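PDB 5U47: penicillin binding protein 2X from Streptococcus thermophilus, which probably cross-links the peptides of adjacent glycan strands in septal peptidoglycan, as a transpeptidase of the kind that beta-lactams inactivate by acylating an essential serine. Local coordinates for residues G243-K254 / D538-E549; N500-V511 / E525-S536. The protein carries 1 engineered substitution. All coordinates share one frame; numbering follows the deposited sequence. Where two conformers were deposited one is given.

In the fold
Both contacts belong to the five-stranded antiparallel sheet of the transpeptidase domain, and their centres lie about 8 Å apart. Interaction 1 brings together strands from far apart in sequence, 245-252 and 541-548; interaction 2, nested inside the loop that this closes, pairs 526-534 with 503-510, an edge strand of the sheet within this chain. Strands 526-534 and 541-548 are themselves neighbours, and probable hydrogen bonds join them near both ends: Glu549 N to Thr526 O and Glu540 N to Val534 O, each 2.8 Å. Interaction 2 holds Lys505, Ser506 and Gly507, consistent with the K(S/T)G motif that, with Ser295, Lys298 and Ser354, would make up the active site. Interaction 1 joins the central strand, 541-548, to its other neighbour, 245-252.

Interaction 1. Residues G243-K254 / D538-E549; sequences GINASATVVNAK and DPEYIMYVTVQE
Ser247 and Thr546 form a hydrogen-bonded pair of two antiparallel strands whose axes run at 179°, and their backbones exchange two N-H...O bonds. Thr249 with Tyr544 and Val251 with Ile542 repeat the pattern, and Ala253 N adds a last bond to Glu540 O.

The polar side chains at the Asn245 end share a face with Val251, Ile542 and Tyr544. With chi1 at 67°, Ser247 OG sits between its own N and carbonyl carbon and meets Thr546 OG1 at 2.6 Å. One water links Thr546 OG1 to Asn245 OD1, another links Ser247 OG to Tyr544 O; small hydroxyls suit this chain because each can both give and accept a proton. Further along, Asn245 ND2 donates to Gln548 OE1 at 3.0 Å from well above the glutamine carbonyl plane, the two amides being turned 84° apart.

The opposite face is apolar from Ala246 to Val250. Ala246 CB lies 4.2 Å from Val547 CB, and Val250 CG2 lies 4.0 Å from CG of the extended Met543. Short alanines fit beneath Met234 of helix 224-241, while Val250 and Met543 meet Val565 of helix 558-572.

At the far end a salt bridge spans 2.7 Å from Lys254 NZ to the syn side of Asp538 OD1.

With helix 416-427 on the face of Ser247 and Tyr544, this is the helix-flanked central sheet of the penicillin-binding, serine beta-lactamase-like fold, the first of its five strands in sequence paired with the last.

Interaction 2. Residues N500-V511 / E525-S536; sequences NDVTVKSGTAQV and ETLNSVVAMVPS. Engineered in segment 500-511: Thr503 (natural residue Ala).
Thr526 sets its CB 3.3 Å from Ala509 O, while its OG1 turns along its own strand to donate to Asn528 OD1. The two strands form a beta hairpin with a long connecting loop, at the edge of the transpeptidase sheet, and Lys505, Ser506 and Gly507 are consistent with the K(S/T)G motif of penicillin-binding enzymes, here Lys-Ser-Gly. Leu527 N bonds to Ala509 O, and the return bond is weak; Leu527 CB lies 4.0 Å from Ala509 CB.

Ser529 is paired with Gly507. Having no side chain, the glycine brings its CA to 3.9 Å from Ser529 OG, and Gly507 N donates to Ser529 O at 2.7 Å.

Val530 turns to the other face, its CG2 3.5 Å from Lys505 O and its branches against Phe558 and Val562 of helix 558-572. Val531 exchanges two backbone bonds with Lys505 and touches the lysine only low down, CG1 to CB at 4.0 Å. Beyond that the lysine bends at chi2 (65°) and again at chi4, carrying NZ away to Ser506 O, 2.8 Å off, and to Ser354 OG.

Ala532, small enough to lie under Val562, meets Val504 CG1. Met533 bonds twice to the backbone of Thr503, an engineered residue, and packs its extended side chain against Phe423 of helix 416-427. Past the cis peptide before Pro535, Ser536 N makes a weak hydrogen bond of 3.0 Å to Asp501 O.

Interaction 1. Residues G243-K254 / D538-E549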
loop_
_atom_site.group_PDB
_atom_site.type_symbol
_atom_site.label_atom_id
_atom_site.label_comp_id
_atom_site.label_asym_id
_atom_site.label_seq_id
_atom_site.Cartn_x
_atom_site.Cartn_y
_atom_site.Cartn_z
ATOM N N GLY A 243 15.762 -13.500 -9.983
ATOM C CA GLY A 243 15.384 -12.277 -10.671
ATOM C C GLY A 243 15.990 -11.084 -9.955
ATOM O O GLY A 243 16.369 -11.181 -8.774
ATOM N N ILE A 244 16.076 -9.959 -10.663
ATOM C CA ILE A 244 16.599 -8.730 -10.078
ATOM C C ILE A 244 15.591 -8.113 -9.112
ATOM O O ILE A 244 15.972 -7.411 -8.197
ATOM C CB ILE A 244 17.091 -7.724 -11.137
ATOM C CG1 ILE A 244 15.943 -7.154 -11.971
ATOM C CG2 ILE A 244 18.121 -8.410 -12.044
ATOM C CD1 ILE A 244 16.385 -6.035 -12.899
ATOM N N ASN A 245 14.303 -8.371 -9.333
ATOM C CA ASN A 245 13.262 -7.918 -8.405
ATOM C C ASN A 245 12.010 -8.756 -8.582
ATOM O O ASN A 245 11.896 -9.520 -9.534
ATOM C CB ASN A 245 12.983 -6.399 -8.508
ATOM C CG ASN A 245 12.305 -5.998 -9.792
ATOM O OD1 ASN A 245 11.228 -6.493 -10.114
ATOM N ND2 ASN A 245 12.919 -5.060 -10.523
ATOM N N ALA A 246 11.095 -8.664 -7.629
ATOM C CA ALA A 246 9.853 -9.406 -7.720
ATOM C C ALA A 246 8.847 -8.798 -6.765
ATOM O O ALA A 246 9.225 -8.049 -5.849
ATOM C CB ALA A 246 10.076 -10.885 -7.392
ATOM N N SER A 247 7.569 -9.115 -6.986
ATOM C CA SER A 247 6.513 -8.646 -6.126
ATOM C C SER A 247 5.401 -9.681 -6.092
ATOM O O SER A 247 5.258 -10.479 -7.009
ATOM C CB SER A 247 5.962 -7.321 -6.625
ATOM O OG SER A 247 5.295 -7.518 -7.855
ATOM N N ALA A 248 4.628 -9.649 -5.021
ATOM C CA ALA A 248 3.465 -10.516 -4.844
ATOM C C ALA A 248 2.484 -9.843 -3.915
ATOM O O ALA A 248 2.891 -9.356 -2.834
ATOM C CB ALA A 248 3.874 -11.835 -4.265
ATOM N N THR A 249 1.208 -9.829 -4.312
ATOM C CA THR A 249 0.158 -9.252 -3.514
ATOM C C THR A 249 -1.101 -10.098 -3.578
ATOM O O THR A 249 -1.485 -10.585 -4.648
ATOM C CB THR A 249 -0.156 -7.809 -3.986
ATOM O OG1 THR A 249 1.006 -6.992 -3.806
ATOM C CG2 THR A 249 -1.282 -7.195 -3.194
ATOM N N VAL A 250 -1.733 -10.272 -2.423
ATOM C CA VAL A 250 -3.002 -10.988 -2.317
ATOM C C VAL A 250 -4.081 -9.965 -1.930
ATOM O O VAL A 250 -3.906 -9.195 -0.981
ATOM C CB VAL A 250 -2.941 -12.086 -1.250
ATOM C CG1 VAL A 250 -4.297 -12.816 -1.131
ATOM C CG2 VAL A 250 -1.832 -13.065 -1.562
ATOM N N VAL A 251 -5.205 -9.995 -2.634
ATOM C CA VAL A 251 -6.305 -9.057 -2.412
ATOM C C VAL A 251 -7.608 -9.806 -2.260
ATOM O O VAL A 251 -7.837 -10.830 -2.932
ATOM C CB VAL A 251 -6.444 -8.093 -3.623
ATOM C CG1 VAL A 251 -7.618 -7.142 -3.467
ATOM C CG2 VAL A 251 -5.153 -7.284 -3.814
ATOM N N ASN A 252 -8.466 -9.295 -1.385
ATOM C CA ASN A 252 -9.814 -9.834 -1.207
ATOM C C ASN A 252 -10.592 -9.377 -2.440
ATOM O O ASN A 252 -10.773 -8.177 -2.680
ATOM C CB ASN A 252 -10.452 -9.300 0.084
ATOM C CG ASN A 252 -11.854 -9.840 0.312
ATOM O OD1 ASN A 252 -12.679 -9.889 -0.604
ATOM N ND2 ASN A 252 -12.124 -10.253 1.538
ATOM N N ALA A 253 -11.051 -10.356 -3.214
ATOM C CA ALA A 253 -11.751 -10.118 -4.471
ATOM C C ALA A 253 -13.060 -9.397 -4.352
ATOM O O ALA A 253 -13.512 -8.808 -5.321
ATOM C CB ALA A 253 -11.987 -11.441 -5.181
ATOM N N LYS A 254 -13.672 -9.448 -3.184
ATOM C CA LYS A 254 -14.972 -8.830 -2.966
ATOM C C LYS A 254 -14.891 -7.484 -2.270
ATOM O O LYS A 254 -15.872 -6.753 -2.293
ATOM C CB LYS A 254 -15.857 -9.744 -2.103
ATOM C CG LYS A 254 -16.153 -11.106 -2.719
ATOM C CD LYS A 254 -16.949 -11.941 -1.731
ATOM C CE LYS A 254 -17.222 -13.342 -2.231
ATOM N NZ LYS A 254 -18.201 -13.384 -3.342
ATOM N N ASP A 538 -16.951 -17.549 -8.518
ATOM C CA ASP A 538 -17.329 -16.573 -7.477
ATOM C C ASP A 538 -16.034 -16.275 -6.671
ATOM O O ASP A 538 -15.836 -16.799 -5.580
ATOM C CB ASP A 538 -18.425 -17.199 -6.613
ATOM C CG ASP A 538 -18.906 -16.294 -5.478
ATOM O OD1 ASP A 538 -18.570 -15.071 -5.451
ATOM O OD2 ASP A 538 -19.643 -16.837 -4.607
ATOM N N PRO A 539 -15.139 -15.442 -7.231
ATOM C CA PRO A 539 -13.830 -15.261 -6.592
ATOM C C PRO A 539 -13.833 -14.719 -5.141
ATOM O O PRO A 539 -14.660 -13.894 -4.775
ATOM C CB PRO A 539 -13.088 -14.309 -7.545
ATOM C CG PRO A 539 -13.808 -14.388 -8.842
ATOM C CD PRO A 539 -15.238 -14.744 -8.525
ATOM N N GLU A 540 -12.917 -15.247 -4.345
ATOM C CA GLU A 540 -12.721 -14.820 -2.973
ATOM C C GLU A 540 -11.417 -14.051 -2.869
ATOM O O GLU A 540 -11.361 -13.034 -2.171
ATOM C CB GLU A 540 -12.684 -16.018 -2.024
ATOM C CG GLU A 540 -13.964 -16.847 -1.984
ATOM C CD GLU A 540 -15.112 -16.146 -1.281
ATOM O OE1 GLU A 540 -14.862 -15.206 -0.492
ATOM O OE2 GLU A 540 -16.270 -16.554 -1.494
ATOM N N TYR A 541 -10.391 -14.525 -3.569
ATOM C CA TYR A 541 -9.067 -13.936 -3.543
ATOM C C TYR A 541 -8.467 -13.747 -4.946
ATOM O O TYR A 541 -8.739 -14.521 -5.888
ATOM C CB TYR A 541 -8.105 -14.799 -2.676
ATOM C CG TYR A 541 -8.657 -15.009 -1.299
ATOM C CD1 TYR A 541 -8.711 -13.962 -0.376
ATOM C CD2 TYR A 541 -9.216 -16.216 -0.938
ATOM C CE1 TYR A 541 -9.284 -14.139 0.873
ATOM C CE2 TYR A 541 -9.794 -16.393 0.300
ATOM C CZ TYR A 541 -9.828 -15.366 1.195
ATOM O OH TYR A 541 -10.407 -15.585 2.416
ATOM N N ILE A 542 -7.672 -12.685 -5.061
ATOM C CA ILE A 542 -6.910 -12.358 -6.252
ATOM C C ILE A 542 -5.447 -12.345 -5.795
ATOM O O ILE A 542 -5.123 -11.812 -4.717
ATOM C CB ILE A 542 -7.185 -10.923 -6.772
ATOM C CG1 ILE A 542 -8.656 -10.724 -7.125
ATOM C CG2 ILE A 542 -6.326 -10.620 -8.007
ATOM C CD1 ILE A 542 -9.037 -9.250 -7.240
ATOM N N MET A 543 -4.575 -12.917 -6.608
ATOM C CA MET A 543 -3.148 -12.855 -6.340
ATOM C C MET A 543 -2.428 -12.416 -7.609
ATOM O O MET A 543 -2.746 -12.879 -8.711
ATOM C CB MET A 543 -2.623 -14.190 -5.839
ATOM C CG MET A 543 -1.184 -14.117 -5.391
ATOM S SD MET A 543 -0.695 -15.603 -4.498
ATOM C CE MET A 543 0.902 -15.060 -3.912
ATOM N N TYR A 544 -1.460 -11.528 -7.454
ATOM C CA TYR A 544 -0.675 -11.012 -8.585
ATOM C C TYR A 544 0.792 -11.112 -8.236
ATOM O O TYR A 544 1.224 -10.607 -7.186
ATOM C CB TYR A 544 -1.090 -9.572 -8.866
ATOM C CG TYR A 544 -0.384 -8.855 -9.995
ATOM C CD1 TYR A 544 -0.292 -9.417 -11.264
ATOM C CD2 TYR A 544 0.061 -7.558 -9.838
ATOM C CE1 TYR A 544 0.302 -8.733 -12.315
ATOM C CE2 TYR A 544 0.668 -6.870 -10.885
ATOM C CZ TYR A 544 0.774 -7.455 -12.123
ATOM O OH TYR A 544 1.371 -6.771 -13.167
ATOM N N VAL A 545 1.562 -11.745 -9.120
ATOM C CA VAL A 545 2.986 -11.971 -8.905
ATOM C C VAL A 545 3.773 -11.516 -10.106
ATOM O O VAL A 545 3.333 -11.742 -11.240
ATOM C CB VAL A 545 3.254 -13.473 -8.654
ATOM C CG1 VAL A 545 4.737 -13.743 -8.432
ATOM C CG2 VAL A 545 2.446 -13.950 -7.468
ATOM N N THR A 546 4.922 -10.876 -9.865
ATOM C CA THR A 546 5.812 -10.426 -10.923
ATOM C C THR A 546 7.263 -10.736 -10.537
ATOM O O THR A 546 7.592 -10.801 -9.368
ATOM C CB THR A 546 5.725 -8.897 -11.189
ATOM O OG1 THR A 546 6.412 -8.170 -10.153
ATOM C CG2 THR A 546 4.259 -8.407 -11.294
ATOM N N VAL A 547 8.097 -10.958 -11.543
ATOM C CA VAL A 547 9.526 -11.152 -11.387
ATOM C C VAL A 547 10.180 -10.562 -12.643
ATOM O O VAL A 547 9.770 -10.868 -13.780
ATOM C CB VAL A 547 9.935 -12.637 -11.172
ATOM C CG1 VAL A 547 9.486 -13.517 -12.316
ATOM C CG2 VAL A 547 11.445 -12.752 -10.975
ATOM N N GLN A 548 11.163 -9.689 -12.435
ATOM C CA GLN A 548 11.866 -9.048 -13.517
ATOM C C GLN A 548 13.225 -9.709 -13.743
ATOM O O GLN A 548 13.993 -9.941 -12.799
ATOM C CB GLN A 548 12.036 -7.545 -13.251
ATOM C CG GLN A 548 12.701 -6.797 -14.403
ATOM C CD GLN A 548 12.739 -5.287 -14.239
ATOM O OE1 GLN A 548 12.058 -4.728 -13.404
ATOM N NE2 GLN A 548 13.558 -4.623 -15.055
ATOM N N GLU A 549 13.494 -10.000 -15.016
ATOM C CA GLU A 549 14.751 -10.576 -15.484
ATOM C C GLU A 549 15.249 -11.773 -14.678
ATOM O O GLU A 549 16.341 -11.745 -14.116
ATOM C CB GLU A 549 15.815 -9.485 -15.572
ATOM C CG GLU A 549 15.443 -8.378 -16.545
ATOM C CD GLU A 549 16.360 -7.171 -16.465
ATOM O OE1 GLU A 549 17.589 -7.355 -16.461
ATOM O OE2 GLU A 549 15.845 -6.028 -16.429
HETATM O O HOH W 1 8.622 -6.789 -10.620
HETATM O O HOH W 2 2.610 -8.268 -7.411
#

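Interaction 2. Residues N500-V511 / E525-S536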
loop_
_atom_site.group_PDB
_atom_site.type_symbol
_atom_site.label_atom_id
_atom_site.label_comp_id
_atom_site.label_asym_id
_atom_site.label_seq_id
_atom_site.Cartn_x
_atom_site.Cartn_y
_atom_site.Cartn_z
ATOM N N ASN A 500 -10.338 -26.601 -6.634
ATOM C CA ASN A 500 -11.057 -25.478 -7.246
ATOM C C ASN A 500 -10.616 -25.215 -8.666
ATOM O O ASN A 500 -9.469 -25.498 -9.034
ATOM C CB ASN A 500 -10.769 -24.163 -6.499
ATOM C CG ASN A 500 -11.462 -24.064 -5.172
ATOM O OD1 ASN A 500 -10.829 -24.105 -4.118
ATOM N ND2 ASN A 500 -12.767 -23.929 -5.211
ATOM N N ASP A 501 -11.537 -24.655 -9.455
ATOM C CA ASP A 501 -11.209 -24.134 -10.768
ATOM C C ASP A 501 -10.517 -22.803 -10.465
ATOM O O ASP A 501 -10.970 -22.041 -9.595
ATOM C CB ASP A 501 -12.454 -23.858 -11.609
ATOM C CG ASP A 501 -13.120 -25.118 -12.128
ATOM O OD1 ASP A 501 -12.448 -26.161 -12.331
ATOM O OD2 ASP A 501 -14.335 -25.044 -12.369
ATOM N N VAL A 502 -9.437 -22.522 -11.177
ATOM C CA VAL A 502 -8.674 -21.312 -10.942
ATOM C C VAL A 502 -8.596 -20.505 -12.230
ATOM O O VAL A 502 -8.239 -21.014 -13.288
ATOM C CB VAL A 502 -7.247 -21.617 -10.454
ATOM C CG1 VAL A 502 -6.595 -20.350 -9.927
ATOM C CG2 VAL A 502 -7.251 -22.682 -9.348
ATOM N N THR A 503 -8.943 -19.244 -12.104
ATOM C CA THR A 503 -8.939 -18.275 -13.199
ATOM C C THR A 503 -7.537 -17.665 -13.240
ATOM O O THR A 503 -7.117 -16.979 -12.293
ATOM C CB THR A 503 -10.051 -17.239 -12.916
ATOM O OG1 THR A 503 -11.288 -17.779 -13.398
ATOM C CG2 THR A 503 -9.799 -15.872 -13.556
ATOM N N VAL A 504 -6.792 -17.923 -14.315
ATOM C CA VAL A 504 -5.435 -17.423 -14.391
ATOM C C VAL A 504 -5.078 -16.804 -15.736
ATOM O O VAL A 504 -5.699 -17.106 -16.753
ATOM C CB VAL A 504 -4.448 -18.567 -14.113
ATOM C CG1 VAL A 504 -4.704 -19.168 -12.733
ATOM C CG2 VAL A 504 -4.584 -19.660 -15.178
ATOM N N LYS A 505 -4.077 -15.928 -15.719
ATOM C CA LYS A 505 -3.491 -15.377 -16.945
ATOM C C LYS A 505 -2.053 -15.037 -16.653
ATOM O O LYS A 505 -1.749 -14.337 -15.687
ATOM C CB LYS A 505 -4.220 -14.141 -17.467
ATOM C CG LYS A 505 -3.663 -13.630 -18.815
ATOM C CD LYS A 505 -3.866 -14.634 -19.960
ATOM C CE LYS A 505 -3.216 -14.179 -21.254
ATOM N NZ LYS A 505 -1.753 -14.463 -21.292
ATOM N N SER A 506 -1.172 -15.517 -17.505
ATOM C CA SER A 506 0.233 -15.279 -17.372
ATOM C C SER A 506 0.593 -14.113 -18.219
ATOM O O SER A 506 -0.139 -13.721 -19.141
ATOM C CB SER A 506 1.028 -16.482 -17.922
ATOM O OG SER A 506 0.684 -16.714 -19.288
ATOM N N GLY A 507 1.781 -13.612 -17.971
ATOM C CA GLY A 507 2.300 -12.562 -18.770
ATOM C C GLY A 507 3.808 -12.563 -18.884
ATOM O O GLY A 507 4.546 -13.029 -18.000
ATOM N N THR A 508 4.257 -12.071 -20.025
ATOM C CA THR A 508 5.654 -11.837 -20.294
ATOM C C THR A 508 5.575 -10.429 -20.833
ATOM O O THR A 508 4.561 -10.056 -21.460
ATOM C CB THR A 508 6.251 -12.779 -21.356
ATOM O OG1 THR A 508 5.535 -12.638 -22.589
ATOM C CG2 THR A 508 6.183 -14.226 -20.891
ATOM N N ALA A 509 6.594 -9.633 -20.556
ATOM C CA ALA A 509 6.648 -8.285 -21.050
ATOM C C ALA A 509 8.079 -7.987 -21.410
ATOM O O ALA A 509 9.032 -8.376 -20.700
ATOM C CB ALA A 509 6.119 -7.291 -20.017
ATOM N N GLN A 510 8.208 -7.285 -22.521
ATOM C CA GLN A 510 9.485 -6.849 -23.005
ATOM C C GLN A 510 9.891 -5.709 -22.053
ATOM O O GLN A 510 9.028 -4.935 -21.601
ATOM C CB GLN A 510 9.319 -6.333 -24.444
ATOM C CG GLN A 510 10.364 -6.827 -25.412
ATOM C CD GLN A 510 10.171 -8.289 -25.780
ATOM O OE1 GLN A 510 9.164 -8.912 -25.415
ATOM N NE2 GLN A 510 11.132 -8.843 -26.525
ATOM N N VAL A 511 11.170 -5.629 -21.712
ATOM C CA VAL A 511 11.659 -4.590 -20.814
ATOM C C VAL A 511 12.507 -3.572 -21.578
ATOM O O VAL A 511 13.363 -3.971 -22.364
ATOM C CB VAL A 511 12.489 -5.175 -19.658
ATOM C CG1 VAL A 511 13.070 -4.061 -18.789
ATOM C CG2 VAL A 511 11.628 -6.104 -18.813
ATOM N N GLU A 525 15.211 -11.824 -20.420
ATOM C CA GLU A 525 15.362 -10.430 -20.012
ATOM C C GLU A 525 13.968 -9.801 -20.225
ATOM O O GLU A 525 13.732 -8.944 -21.083
ATOM C CB GLU A 525 16.498 -9.775 -20.802
ATOM C CG GLU A 525 17.362 -8.835 -19.964
ATOM C CD GLU A 525 18.731 -8.605 -20.578
ATOM O OE1 GLU A 525 19.715 -8.517 -19.808
ATOM O OE2 GLU A 525 18.832 -8.541 -21.829
ATOM N N THR A 526 13.050 -10.282 -19.399
ATOM C CA THR A 526 11.645 -9.938 -19.461
ATOM C C THR A 526 11.050 -9.792 -18.085
ATOM O O THR A 526 11.678 -10.152 -17.083
ATOM C CB THR A 526 10.855 -11.106 -20.110
ATOM O OG1 THR A 526 11.184 -12.336 -19.424
ATOM C CG2 THR A 526 11.177 -11.239 -21.597
ATOM N N LEU A 527 9.844 -9.244 -18.056
ATOM C CA LEU A 527 9.071 -9.132 -16.851
ATOM C C LEU A 527 8.054 -10.240 -16.979
ATOM O O LEU A 527 7.268 -10.247 -17.934
ATOM C CB LEU A 527 8.352 -7.792 -16.771
ATOM C CG LEU A 527 7.433 -7.700 -15.552
ATOM C CD1 LEU A 527 8.224 -7.629 -14.252
ATOM C CD2 LEU A 527 6.537 -6.491 -15.668
ATOM N N ASN A 528 8.100 -11.196 -16.053
ATOM C CA ASN A 528 7.156 -12.315 -16.032
ATOM C C ASN A 528 6.138 -12.140 -14.919
ATOM O O ASN A 528 6.492 -11.736 -13.814
ATOM C CB ASN A 528 7.921 -13.631 -15.852
ATOM C CG ASN A 528 8.880 -13.910 -17.006
ATOM O OD1 ASN A 528 8.773 -13.323 -18.068
ATOM N ND2 ASN A 528 9.790 -14.827 -16.802
ATOM N N SER A 529 4.881 -12.453 -15.196
ATOM C CA SER A 529 3.838 -12.235 -14.208
ATOM C C SER A 529 2.667 -13.167 -14.340
ATOM O O SER A 529 2.521 -13.868 -15.341
ATOM C CB SER A 529 3.355 -10.777 -14.268
ATOM O OG SER A 529 2.714 -10.454 -15.496
ATOM N N VAL A 530 1.838 -13.193 -13.304
ATOM C CA VAL A 530 0.624 -13.984 -13.335
ATOM C C VAL A 530 -0.430 -13.370 -12.421
ATOM O O VAL A 530 -0.099 -12.789 -11.363
ATOM C CB VAL A 530 0.895 -15.460 -12.914
ATOM C CG1 VAL A 530 1.309 -15.582 -11.451
ATOM C CG2 VAL A 530 -0.316 -16.330 -13.170
ATOM N N VAL A 531 -1.685 -13.450 -12.855
ATOM C CA VAL A 531 -2.809 -13.083 -12.010
ATOM C C VAL A 531 -3.623 -14.352 -11.850
ATOM O O VAL A 531 -3.746 -15.127 -12.816
ATOM C CB VAL A 531 -3.678 -11.959 -12.577
ATOM C CG1 VAL A 531 -4.268 -12.313 -13.947
ATOM C CG2 VAL A 531 -4.770 -11.605 -11.577
ATOM N N ALA A 532 -4.117 -14.590 -10.636
ATOM C CA ALA A 532 -4.914 -15.766 -10.320
ATOM C C ALA A 532 -6.080 -15.358 -9.417
ATOM O O ALA A 532 -5.929 -14.489 -8.541
ATOM C CB ALA A 532 -4.050 -16.811 -9.635
ATOM N N MET A 533 -7.239 -15.963 -9.670
ATOM C CA MET A 533 -8.459 -15.710 -8.931
ATOM C C MET A 533 -9.104 -17.043 -8.592
ATOM O O MET A 533 -9.254 -17.910 -9.444
ATOM C CB MET A 533 -9.432 -14.841 -9.744
ATOM C CG MET A 533 -8.834 -13.513 -10.183
ATOM S SD MET A 533 -9.962 -12.579 -11.201
ATOM C CE MET A 533 -8.959 -11.234 -11.825
ATOM N N VAL A 534 -9.478 -17.205 -7.333
ATOM C CA VAL A 534 -10.034 -18.449 -6.879
ATOM C C VAL A 534 -11.128 -18.175 -5.853
ATOM O O VAL A 534 -11.023 -17.191 -5.098
ATOM C CB VAL A 534 -8.910 -19.334 -6.272
ATOM C CG1 VAL A 534 -8.360 -18.727 -4.993
ATOM C CG2 VAL A 534 -9.387 -20.752 -6.014
ATOM N N PRO A 535 -12.238 -18.916 -5.892
ATOM C CA PRO A 535 -12.574 -19.891 -6.934
ATOM C C PRO A 535 -12.948 -19.098 -8.182
ATOM O O PRO A 535 -13.235 -17.911 -8.087
ATOM C CB PRO A 535 -13.789 -20.636 -6.378
ATOM C CG PRO A 535 -13.994 -20.147 -4.996
ATOM C CD PRO A 535 -13.228 -18.881 -4.809
ATOM N N SER A 536 -12.947 -19.737 -9.339
ATOM C CA SER A 536 -13.150 -19.022 -10.588
ATOM C C SER A 536 -14.509 -18.347 -10.775
ATOM O O SER A 536 -14.585 -17.186 -11.164
ATOM C CB SER A 536 -12.870 -19.958 -11.769
ATOM O OG SER A 536 -13.120 -19.290 -12.990
HETATM O O HOH W 3 12.835 -7.287 -23.093
#